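Local atomic coordinates of uncharacterized protein (Treponema denticola ATCC 35404, PDB entry 6R9N), a protein that probably acts as an iron and oxygen sensor for bacterial chemotaxis, holding a diiron centre that stabilises a bound peroxide. Residues 10-15 / 157-162; 59-64 / 90-95; 104-109 / 148-153; 140-145 / 207-212. All blocks are in the same frame, centred on the assembly; numbering follows the deposited sequence.

Overall arrangement
The four contacts are spread over a metallo-beta-lactamase-like sandwich, in which two mixed sheets are flanked by helices. Contact 1 links strand 9-13, at the border of the seven-stranded sheet, with the turn joining strands 153-157 and 162-164 of the other. Contact 2 pairs two helices that accompany the first sheet, and contact 4 lays helix 203-215 on strand 138-143 of the second; their centres are about 29 Å apart. Contact 3, about 15 Å from contact 4 between centres, supplies an iron ligand. Along the chain, contact 1 encloses contact 2 and then contact 3, and alternates with contact 4. Contacts 3 and 4 interleave and touch: Q152 of the metal-site loop probably hydrogen-bonds S144 just after strand 138-143.

Contact 1 (10-15 / 157-162)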
# COMPACT_ATOMS: atom_id res chain seq x y z
N VAL A 10 25.21 -15.32 -1.15
CA VAL A 10 24.89 -15.82 -2.49
C VAL A 10 24.02 -17.06 -2.37
O VAL A 10 24.41 -18.04 -1.73
CB VAL A 10 26.17 -16.12 -3.28
CG1 VAL A 10 25.83 -16.76 -4.62
CG2 VAL A 10 26.97 -14.84 -3.47
N LEU A 11 22.83 -17.01 -2.98
CA LEU A 11 21.89 -18.12 -2.97
C LEU A 11 22.05 -19.04 -4.16
O LEU A 11 21.74 -20.23 -4.06
CB LEU A 11 20.45 -17.60 -2.97
CG LEU A 11 20.10 -16.69 -1.80
CD1 LEU A 11 18.64 -16.28 -1.92
CD2 LEU A 11 20.41 -17.44 -0.50
N TYR A 12 22.51 -18.50 -5.29
CA TYR A 12 22.68 -19.25 -6.52
C TYR A 12 23.82 -18.60 -7.28
O TYR A 12 23.99 -17.38 -7.25
CB TYR A 12 21.42 -19.26 -7.43
CG TYR A 12 21.70 -19.81 -8.82
CD1 TYR A 12 22.24 -19.00 -9.83
CD2 TYR A 12 21.45 -21.15 -9.12
CE1 TYR A 12 22.53 -19.51 -11.11
CE2 TYR A 12 21.73 -21.68 -10.41
CZ TYR A 12 22.27 -20.84 -11.39
OH TYR A 12 22.57 -21.33 -12.65
N GLU A 13 24.57 -19.42 -8.01
CA GLU A 13 25.75 -18.92 -8.71
C GLU A 13 26.02 -19.83 -9.89
O GLU A 13 25.88 -21.05 -9.78
CB GLU A 13 26.95 -18.87 -7.76
CG GLU A 13 28.30 -18.92 -8.43
CD GLU A 13 28.77 -20.34 -8.69
OE1 GLU A 13 29.42 -20.56 -9.73
OE2 GLU A 13 28.47 -21.23 -7.86
N ASP A 14 26.28 -19.23 -11.05
CA ASP A 14 27.03 -19.90 -12.11
C ASP A 14 27.95 -18.85 -12.72
O ASP A 14 28.05 -17.73 -12.22
CB ASP A 14 26.11 -20.58 -13.14
CG ASP A 14 25.20 -19.61 -13.87
OD1 ASP A 14 25.66 -18.54 -14.35
OD2 ASP A 14 23.99 -19.91 -13.95
N ALA A 15 28.61 -19.22 -13.82
CA ALA A 15 29.65 -18.36 -14.39
C ALA A 15 29.11 -17.00 -14.82
O ALA A 15 29.86 -16.01 -14.84
CB ALA A 15 30.32 -19.06 -15.57
N ASP A 157 13.24 -15.69 -11.16
CA ASP A 157 14.53 -15.70 -11.84
C ASP A 157 14.63 -17.08 -12.47
O ASP A 157 14.86 -18.07 -11.77
CB ASP A 157 15.65 -15.40 -10.85
CG ASP A 157 17.04 -15.39 -11.49
OD1 ASP A 157 17.21 -14.78 -12.56
OD2 ASP A 157 17.98 -15.98 -10.91
N GLU A 158 14.41 -17.16 -13.79
CA GLU A 158 14.31 -18.47 -14.42
C GLU A 158 15.59 -19.29 -14.24
O GLU A 158 15.52 -20.49 -13.95
CB GLU A 158 13.99 -18.32 -15.91
CG GLU A 158 12.52 -18.02 -16.17
CD GLU A 158 12.20 -17.84 -17.64
OE1 GLU A 158 11.01 -17.78 -17.97
OE2 GLU A 158 13.13 -17.75 -18.47
N ARG A 159 16.75 -18.65 -14.33
CA ARG A 159 18.01 -19.40 -14.32
C ARG A 159 18.28 -20.05 -12.96
O ARG A 159 18.75 -21.19 -12.90
CB ARG A 159 19.16 -18.48 -14.74
CG ARG A 159 20.56 -18.97 -14.36
CD ARG A 159 21.15 -19.85 -15.43
NE ARG A 159 21.20 -19.16 -16.70
CZ ARG A 159 22.31 -18.81 -17.34
NH1 ARG A 159 22.21 -18.17 -18.50
NH2 ARG A 159 23.51 -19.09 -16.84
N SER A 160 18.04 -19.33 -11.87
CA SER A 160 18.21 -19.91 -10.54
C SER A 160 16.99 -20.71 -10.09
O SER A 160 17.09 -21.48 -9.13
CB SER A 160 18.51 -18.81 -9.52
OG SER A 160 17.43 -17.88 -9.48
N ARG A 161 15.84 -20.50 -10.72
CA ARG A 161 14.56 -21.03 -10.22
C ARG A 161 14.23 -20.51 -8.81
O ARG A 161 13.60 -21.21 -8.01
CB ARG A 161 14.53 -22.55 -10.27
CG ARG A 161 14.59 -23.04 -11.72
CD ARG A 161 14.72 -24.53 -11.81
NE ARG A 161 13.53 -25.19 -11.33
CZ ARG A 161 13.44 -26.51 -11.18
NH1 ARG A 161 12.31 -27.05 -10.74
NH2 ARG A 161 14.48 -27.28 -11.48
N ILE A 162 14.61 -19.27 -8.53
CA ILE A 162 14.22 -18.60 -7.28
C ILE A 162 13.09 -17.63 -7.60
O ILE A 162 13.18 -16.85 -8.56
CB ILE A 162 15.41 -17.86 -6.64
CG1 ILE A 162 16.54 -18.84 -6.27
CG2 ILE A 162 14.94 -17.07 -5.40
CD1 ILE A 162 17.84 -18.16 -5.89
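At the border of the metallo-beta-lactamase-like sandwich, strand 9-13 of one sheet meets the tight hairpin turn, with a G1 beta bulge at R161 and I162, that joins two strands of the other. The well-packed part centres on Y12. Its CG lies anti to the backbone N (chi1 169°), laying the ring flat over S160: CA of S160 sits 3.8 Å from the ring centroid in a CH-pi contact, while CB of S160 comes to 3.4 Å from CG of Y12. CD1 of I162 extends this apolar patch, 4.0 Å from CB of both L11 and Y12, and F19 of the adjacent strand backs it. The S160 hydroxyl serves the turn itself: OG donates to OD2 of D157 and accepts from the backbone N of I162, an ST turn.

The other end is polar and looser, with D14 and R159 both partly exposed and E13 turned away. R159 bends at chi2 and chi3, so that NE finds OG of S137 while NH2 forms a salt bridge to D14. That NH2 meets OD2 of D14 at 3.0 Å from above the carboxylate plane, whereas OH of Y12 takes the anti lone pair of the same OD2 at only 2.4 Å.

Contact 2 (59-64 / 90-95)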
# COMPACT_ATOMS: atom_id res chain seq x y z
N ARG A 59 24.32 0.75 3.94
CA ARG A 59 24.50 -0.67 4.19
C ARG A 59 24.24 -1.47 2.93
O ARG A 59 25.02 -2.35 2.56
CB ARG A 59 23.58 -1.13 5.33
CG ARG A 59 23.87 -2.54 5.81
CD ARG A 59 22.71 -3.16 6.59
NE ARG A 59 21.56 -3.60 5.80
NH1 ARG A 59 22.71 -4.95 4.29
NH2 ARG A 59 20.44 -4.75 4.15
N VAL A 60 23.13 -1.17 2.23
CA VAL A 60 22.81 -1.88 1.00
C VAL A 60 23.87 -1.61 -0.06
O VAL A 60 24.31 -2.53 -0.76
CB VAL A 60 21.41 -1.49 0.52
CG1 VAL A 60 20.95 -2.42 -0.60
CG2 VAL A 60 20.43 -1.48 1.68
N VAL A 61 24.30 -0.35 -0.20
CA VAL A 61 25.33 0.01 -1.17
C VAL A 61 26.61 -0.76 -0.91
O VAL A 61 27.23 -1.31 -1.83
CB VAL A 61 25.57 1.53 -1.17
CG1 VAL A 61 26.74 1.87 -2.10
CG2 VAL A 61 24.32 2.27 -1.58
N THR A 62 27.06 -0.76 0.35
CA THR A 62 28.26 -1.51 0.72
C THR A 62 28.14 -2.97 0.33
O THR A 62 29.05 -3.55 -0.27
CB THR A 62 28.52 -1.38 2.23
OG1 THR A 62 28.47 -0.01 2.63
CG2 THR A 62 29.88 -1.97 2.57
N ALA A 63 27.00 -3.59 0.67
CA ALA A 63 26.81 -4.99 0.35
C ALA A 63 26.83 -5.21 -1.15
O ALA A 63 27.51 -6.11 -1.65
CB ALA A 63 25.50 -5.49 0.97
N ILE A 64 26.11 -4.37 -1.90
CA ILE A 64 26.10 -4.50 -3.36
C ILE A 64 27.52 -4.41 -3.91
O ILE A 64 27.92 -5.19 -4.78
CB ILE A 64 25.19 -3.44 -3.99
CG1 ILE A 64 23.72 -3.71 -3.65
CG2 ILE A 64 25.39 -3.38 -5.52
CD1 ILE A 64 22.81 -2.58 -4.04
N ALA A 90 14.34 7.71 -3.92
CA ALA A 90 15.09 8.90 -4.32
C ALA A 90 16.59 8.66 -4.27
O ALA A 90 17.33 9.12 -5.14
CB ALA A 90 14.70 10.09 -3.45
N LEU A 91 17.06 7.93 -3.25
CA LEU A 91 18.49 7.67 -3.12
C LEU A 91 19.01 6.78 -4.25
O LEU A 91 20.12 6.99 -4.75
CB LEU A 91 18.78 7.03 -1.77
CG LEU A 91 18.25 7.83 -0.58
CD1 LEU A 91 18.40 7.01 0.68
CD2 LEU A 91 18.98 9.16 -0.48
N TRP A 92 18.23 5.77 -4.65
CA TRP A 92 18.72 4.89 -5.71
C TRP A 92 18.71 5.59 -7.06
O TRP A 92 19.58 5.34 -7.90
CB TRP A 92 17.88 3.61 -5.76
CG TRP A 92 18.03 2.80 -4.51
CD1 TRP A 92 17.13 2.68 -3.49
CD2 TRP A 92 19.16 2.01 -4.14
NE1 TRP A 92 17.63 1.86 -2.51
CE2 TRP A 92 18.88 1.43 -2.89
CE3 TRP A 92 20.39 1.73 -4.75
CZ2 TRP A 92 19.77 0.60 -2.23
CZ3 TRP A 92 21.28 0.89 -4.09
CH2 TRP A 92 20.97 0.34 -2.85
N LEU A 93 17.75 6.50 -7.28
CA LEU A 93 17.68 7.22 -8.55
C LEU A 93 18.87 8.15 -8.74
O LEU A 93 19.22 8.46 -9.89
CB LEU A 93 16.37 8.02 -8.66
CG LEU A 93 15.09 7.21 -8.85
CD1 LEU A 93 13.90 8.12 -9.12
CD2 LEU A 93 15.24 6.19 -9.96
N GLY A 94 19.52 8.57 -7.65
CA GLY A 94 20.63 9.49 -7.77
C GLY A 94 21.93 8.83 -8.18
O GLY A 94 22.76 9.47 -8.83
N ILE A 95 22.14 7.57 -7.81
CA ILE A 95 23.39 6.88 -8.09
C ILE A 95 23.28 5.82 -9.17
O ILE A 95 24.28 5.16 -9.48
CB ILE A 95 23.99 6.26 -6.82
CG1 ILE A 95 23.01 5.27 -6.20
CG2 ILE A 95 24.36 7.34 -5.84
CD1 ILE A 95 23.67 4.43 -5.15
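W92 of helix 89-95 makes most of the contact with helix 57-65. The segment axes stay 12.6 Å apart and cross at -42°, too distant for backbone packing, so the indole bridges the space between them. Its CG is anti to the carbonyl carbon (chi1 -65°), and the six-membered ring is carried forward as the leading part.

All the direct contacts are apolar. CG1 of V60 lies at the indole edge, near the ring plane, 3.6 Å from CH2 of W92, and V60 as a whole crosses the indole at about a right angle. I64 comes tip to tip instead: with its chain extended at chi2 (170°), its CD1 ends 3.7 Å from CH2 of W92. V61 slides past in the opposite direction, placing CG2 4.1 Å from that same CH2. A second, lighter touch joins CG2 of V61 to CD1 of I95 at 4.2 Å, on the partly exposed margin.

No hydrogen bond passes between the two segments; within 59-64, N of I64 bonds O of V60 at 2.8 Å. F57, from the start of helix 57-65, meets the indole edge-to-face.

In chain order these are the connecting helices of two successive beta-alpha-beta crossovers, 45-49 to 73-77 and 73-77 to 99-103. L48 and I76 of the sheet touch the indole, and L48 and I73 touch I64.

Contact 3 (104-109 / 148-153); sequences SLWVRF and HSPGQF. With FE (Fe (III) ion), chain D; PER (peroxide ion), chain J.
In this diiron protein of the metallo-beta-lactamase superfamily, the loop 148-153 that carries the iron ligand H148 is buttressed by the short, weakly bonded helix 104-107. W106 does most of the work. Its CG stands anti to the carbonyl carbon (chi1 -52°), which directs the indole edge-on at the loop. NE1 of W106 donates to O of G151 at 2.7 Å; the oxygen is met in its carbonyl plane, on a lone pair, and lies nearly in the indole plane, so the bond fixes the ring's rotation. Farther along that edge, OG of S149 comes within 3.2 Å of CZ2 of W106, and CG of P150 lies 3.8 Å from the same carbon.

L105 packs beside the indole from an off-staggered chi1 of -91°, its CB over one face of the W106 ring and its CD2 only 3.4 Å from the backbone N of G151, an approach permitted by the missing side chain there. S149 OG, anti to its own backbone N, is held by Q81 and also receives a weak bond from N of G151.

The cis peptide before H148 and its crowded chi1 of 56° bring the imidazole to the iron, whose other ligands include H80, D82 and D167. The second subunit closes the arrangement: its H148 ring meets W106, and its R198 bonds to O of P150. The peroxide nearby is therefore probably that of the partner's site; its O2 lies at the W106 edge, 3.6 Å from CZ3, well apart from the iron 2.2 Å from NE2 of H148.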
# COMPACT_ATOMS: atom_id res chain seq x y z
N SER A 104 1.56 -1.03 -13.18
CA SER A 104 0.94 0.16 -13.74
C SER A 104 -0.08 0.79 -12.79
O SER A 104 -0.38 1.98 -12.93
CB SER A 104 0.30 -0.16 -15.09
OG SER A 104 -0.82 -1.01 -14.92
N LEU A 105 -0.59 0.05 -11.80
CA LEU A 105 -1.51 0.64 -10.83
C LEU A 105 -0.88 1.78 -10.05
O LEU A 105 -1.60 2.66 -9.56
CB LEU A 105 -2.01 -0.41 -9.83
CG LEU A 105 -3.29 -1.19 -10.13
CD1 LEU A 105 -3.08 -2.04 -11.35
CD2 LEU A 105 -3.71 -2.05 -8.93
N TRP A 106 0.45 1.78 -9.91
CA TRP A 106 1.12 2.71 -9.00
C TRP A 106 1.97 3.76 -9.69
O TRP A 106 2.35 4.75 -9.04
CB TRP A 106 2.02 1.92 -8.02
CG TRP A 106 1.28 0.82 -7.32
CD1 TRP A 106 1.57 -0.52 -7.34
CD2 TRP A 106 0.09 0.96 -6.54
NE1 TRP A 106 0.63 -1.22 -6.60
CE2 TRP A 106 -0.28 -0.33 -6.10
CE3 TRP A 106 -0.70 2.06 -6.16
CZ2 TRP A 106 -1.41 -0.55 -5.30
CZ3 TRP A 106 -1.81 1.83 -5.38
CH2 TRP A 106 -2.16 0.54 -4.97
N VAL A 107 2.29 3.57 -10.97
CA VAL A 107 3.17 4.52 -11.67
C VAL A 107 2.64 5.94 -11.57
O VAL A 107 3.40 6.88 -11.29
CB VAL A 107 3.35 4.09 -13.14
CG1 VAL A 107 4.03 5.20 -13.90
CG2 VAL A 107 4.16 2.84 -13.22
N ARG A 108 1.32 6.11 -11.72
CA ARG A 108 0.84 7.48 -11.79
C ARG A 108 0.77 8.14 -10.44
O ARG A 108 0.02 9.13 -10.34
CB ARG A 108 -0.53 7.50 -12.47
CG ARG A 108 -0.51 7.95 -13.93
CD ARG A 108 -1.86 7.73 -14.58
NE ARG A 108 -2.62 8.97 -14.66
NH1 ARG A 108 -4.57 8.01 -13.97
NH2 ARG A 108 -4.52 10.24 -14.46
N PHE A 109 1.51 7.62 -9.46
CA PHE A 109 1.63 8.22 -8.13
C PHE A 109 3.12 8.35 -7.78
O PHE A 109 4.02 8.09 -8.60
CB PHE A 109 0.90 7.39 -7.05
CG PHE A 109 -0.56 7.13 -7.34
CD1 PHE A 109 -0.96 6.04 -8.09
CD2 PHE A 109 -1.54 7.97 -6.82
CE1 PHE A 109 -2.31 5.78 -8.34
CE2 PHE A 109 -2.90 7.73 -7.07
CZ PHE A 109 -3.29 6.63 -7.83
N HIS A 148 -0.87 -8.56 -0.52
CA HIS A 148 -2.14 -7.86 -0.25
C HIS A 148 -2.49 -6.78 -1.27
O HIS A 148 -3.67 -6.46 -1.46
CB HIS A 148 -2.06 -7.17 1.11
CG HIS A 148 -0.90 -6.23 1.24
ND1 HIS A 148 -0.99 -4.88 0.96
CD2 HIS A 148 0.39 -6.45 1.58
CE1 HIS A 148 0.19 -4.31 1.15
NE2 HIS A 148 1.05 -5.25 1.52
N SER A 149 -1.49 -6.22 -1.93
CA SER A 149 -1.75 -5.00 -2.70
C SER A 149 -2.46 -5.33 -4.01
O SER A 149 -2.15 -6.36 -4.63
CB SER A 149 -0.44 -4.26 -3.00
OG SER A 149 -0.58 -3.32 -4.05
N PRO A 150 -3.38 -4.47 -4.47
CA PRO A 150 -4.11 -4.76 -5.72
C PRO A 150 -3.21 -4.80 -6.95
O PRO A 150 -3.61 -5.39 -7.96
CB PRO A 150 -5.13 -3.61 -5.83
CG PRO A 150 -4.59 -2.51 -4.96
CD PRO A 150 -3.80 -3.19 -3.85
N GLY A 151 -2.04 -4.15 -6.90
CA GLY A 151 -1.03 -4.27 -7.95
C GLY A 151 0.30 -4.71 -7.36
O GLY A 151 1.10 -3.87 -6.93
N GLN A 152 0.54 -6.02 -7.31
CA GLN A 152 1.77 -6.59 -6.77
C GLN A 152 2.28 -7.65 -7.72
O GLN A 152 1.49 -8.43 -8.25
CB GLN A 152 1.55 -7.22 -5.37
CG GLN A 152 2.82 -7.94 -4.83
CD GLN A 152 2.66 -8.61 -3.44
OE1 GLN A 152 3.46 -8.37 -2.52
NE2 GLN A 152 1.68 -9.49 -3.31
N PHE A 153 3.61 -7.71 -7.90
CA PHE A 153 4.24 -8.78 -8.64
C PHE A 153 5.37 -9.41 -7.84
O PHE A 153 6.06 -8.75 -7.05
CB PHE A 153 4.80 -8.30 -10.01
CG PHE A 153 3.74 -7.87 -10.96
CD1 PHE A 153 3.16 -8.78 -11.83
CD2 PHE A 153 3.28 -6.56 -10.96
CE1 PHE A 153 2.16 -8.39 -12.70
CE2 PHE A 153 2.27 -6.16 -11.82
CZ PHE A 153 1.71 -7.08 -12.68
FE FE D . 3.17 -4.78 1.80
O1 PER J . -4.53 5.62 -4.34
O2 PER J . -4.31 4.17 -4.21

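Contact 4 (140-145 / 207-212)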
# COMPACT_ATOMS: atom_id res chain seq x y z
N LYS A 140 10.63 -13.35 -15.00
CA LYS A 140 9.21 -13.16 -15.25
C LYS A 140 8.56 -12.48 -14.05
O LYS A 140 8.69 -12.95 -12.92
CB LYS A 140 8.52 -14.49 -15.55
CG LYS A 140 9.23 -15.28 -16.66
CD LYS A 140 8.28 -15.78 -17.74
N CYS A 141 7.82 -11.39 -14.32
CA CYS A 141 7.03 -10.72 -13.30
C CYS A 141 5.77 -11.54 -13.07
O CYS A 141 4.99 -11.77 -14.00
CB CYS A 141 6.65 -9.31 -13.76
SG CYS A 141 8.06 -8.13 -13.93
N ILE A 142 5.55 -11.96 -11.83
CA ILE A 142 4.54 -12.96 -11.48
C ILE A 142 3.35 -12.23 -10.87
O ILE A 142 3.51 -11.60 -9.82
CB ILE A 142 5.09 -14.02 -10.51
CG1 ILE A 142 6.31 -14.74 -11.11
CG2 ILE A 142 3.99 -15.01 -10.11
CD1 ILE A 142 6.09 -15.28 -12.55
N PRO A 143 2.17 -12.28 -11.49
CA PRO A 143 1.00 -11.61 -10.91
C PRO A 143 0.73 -12.11 -9.50
O PRO A 143 0.58 -13.31 -9.26
CB PRO A 143 -0.13 -12.00 -11.87
CG PRO A 143 0.54 -12.41 -13.13
CD PRO A 143 1.85 -13.01 -12.73
N SER A 144 0.62 -11.17 -8.56
CA SER A 144 0.41 -11.52 -7.15
C SER A 144 -0.56 -10.56 -6.53
O SER A 144 -0.38 -10.12 -5.38
CB SER A 144 1.74 -11.53 -6.39
OG SER A 144 2.68 -12.38 -7.02
N HIS A 145 -1.60 -10.21 -7.28
CA HIS A 145 -2.46 -9.11 -6.91
C HIS A 145 -3.34 -9.47 -5.72
O HIS A 145 -3.71 -10.63 -5.50
CB HIS A 145 -3.30 -8.69 -8.12
CG HIS A 145 -2.48 -8.39 -9.33
ND1 HIS A 145 -1.54 -7.38 -9.36
CD2 HIS A 145 -2.45 -8.97 -10.56
CE1 HIS A 145 -0.96 -7.35 -10.55
NE2 HIS A 145 -1.50 -8.31 -11.30
N SER A 207 -5.44 -19.34 -3.55
CA SER A 207 -5.32 -20.67 -4.15
C SER A 207 -5.06 -20.61 -5.65
O SER A 207 -4.41 -21.52 -6.18
CB SER A 207 -6.57 -21.50 -3.88
OG SER A 207 -7.71 -20.89 -4.45
N LYS A 208 -5.56 -19.58 -6.35
CA LYS A 208 -5.20 -19.38 -7.75
C LYS A 208 -3.71 -19.05 -7.89
O LYS A 208 -3.05 -19.53 -8.82
CB LYS A 208 -6.05 -18.26 -8.36
CG LYS A 208 -5.82 -18.08 -9.87
N TRP A 209 -3.18 -18.22 -7.00
CA TRP A 209 -1.75 -17.91 -7.01
C TRP A 209 -0.93 -19.18 -6.85
O TRP A 209 0.01 -19.42 -7.61
CB TRP A 209 -1.42 -16.92 -5.90
CG TRP A 209 -0.01 -16.36 -5.96
CD1 TRP A 209 0.42 -15.29 -6.70
CD2 TRP A 209 1.14 -16.83 -5.24
NE1 TRP A 209 1.76 -15.07 -6.49
CE2 TRP A 209 2.22 -16.01 -5.61
CE3 TRP A 209 1.35 -17.88 -4.35
CZ2 TRP A 209 3.50 -16.19 -5.09
CZ3 TRP A 209 2.62 -18.05 -3.83
CH2 TRP A 209 3.68 -17.22 -4.21
N VAL A 210 -1.25 -20.00 -5.84
CA VAL A 210 -0.53 -21.26 -5.62
C VAL A 210 -0.51 -22.10 -6.90
O VAL A 210 0.55 -22.63 -7.30
CB VAL A 210 -1.13 -22.03 -4.44
CG1 VAL A 210 -0.63 -23.46 -4.49
CG2 VAL A 210 -0.76 -21.35 -3.12
N GLU A 211 -1.67 -22.26 -7.53
CA GLU A 211 -1.76 -23.05 -8.76
C GLU A 211 -0.87 -22.48 -9.86
O GLU A 211 -0.25 -23.22 -10.63
CB GLU A 211 -3.21 -23.12 -9.24
N TYR A 212 -0.86 -21.15 -9.98
CA TYR A 212 0.01 -20.49 -10.95
C TYR A 212 1.48 -20.75 -10.62
O TYR A 212 2.26 -21.17 -11.48
CB TYR A 212 -0.29 -18.98 -10.95
CG TYR A 212 0.33 -18.15 -12.05
CD1 TYR A 212 1.69 -17.84 -12.04
CD2 TYR A 212 -0.45 -17.63 -13.09
CE1 TYR A 212 2.26 -17.07 -13.05
CE2 TYR A 212 0.11 -16.85 -14.09
CZ TYR A 212 1.47 -16.57 -14.06
OH TYR A 212 2.05 -15.79 -15.04
O HOH W 1 4.36 -13.84 -16.53
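Helix-on-sheet packing joins these segments: helix 203-215 lies over the end of strand 138-143, running roughly antiparallel to it (151° between the segment directions), with the axes 10.0 Å apart at closest. Two aromatic side chains one helical turn apart, W209 and Y212, reach down from the helix. Both have CG anti to the backbone N (chi1 -170° for W209), so they project in similar fashion toward the strand.

W209 supplies the polar grip. Its NE1 donates to OG of S144 at 2.9 Å, with the hydroxyl tilted somewhat out of the indole plane; on the same ring edge, O of P143 approaches CD1 of W209 to 3.2 Å. The buried indole N-H is thereby satisfied just where the strand gives way to loop. In the metallo-beta-lactamase-like sandwich, such helices form the outer layer over each sheet, and here the covered sheet is the six-stranded one; L163 from a nearby strand and L241 of helix 232-242 also touch the W209 side chain.

Y212, partly exposed, works by apolar contact. CG2 of I142 meets CE1 of Y212 at 4.0 Å in an oblique crossing, while P143 comes across at about a right angle, its CD 3.8 Å from CZ of Y212. Beyond the phenol, a water weakly bonded to both OH of Y212 and O of C141 spans the partly exposed margin. From the second subunit, L254 packs on P143 and F255 on K208.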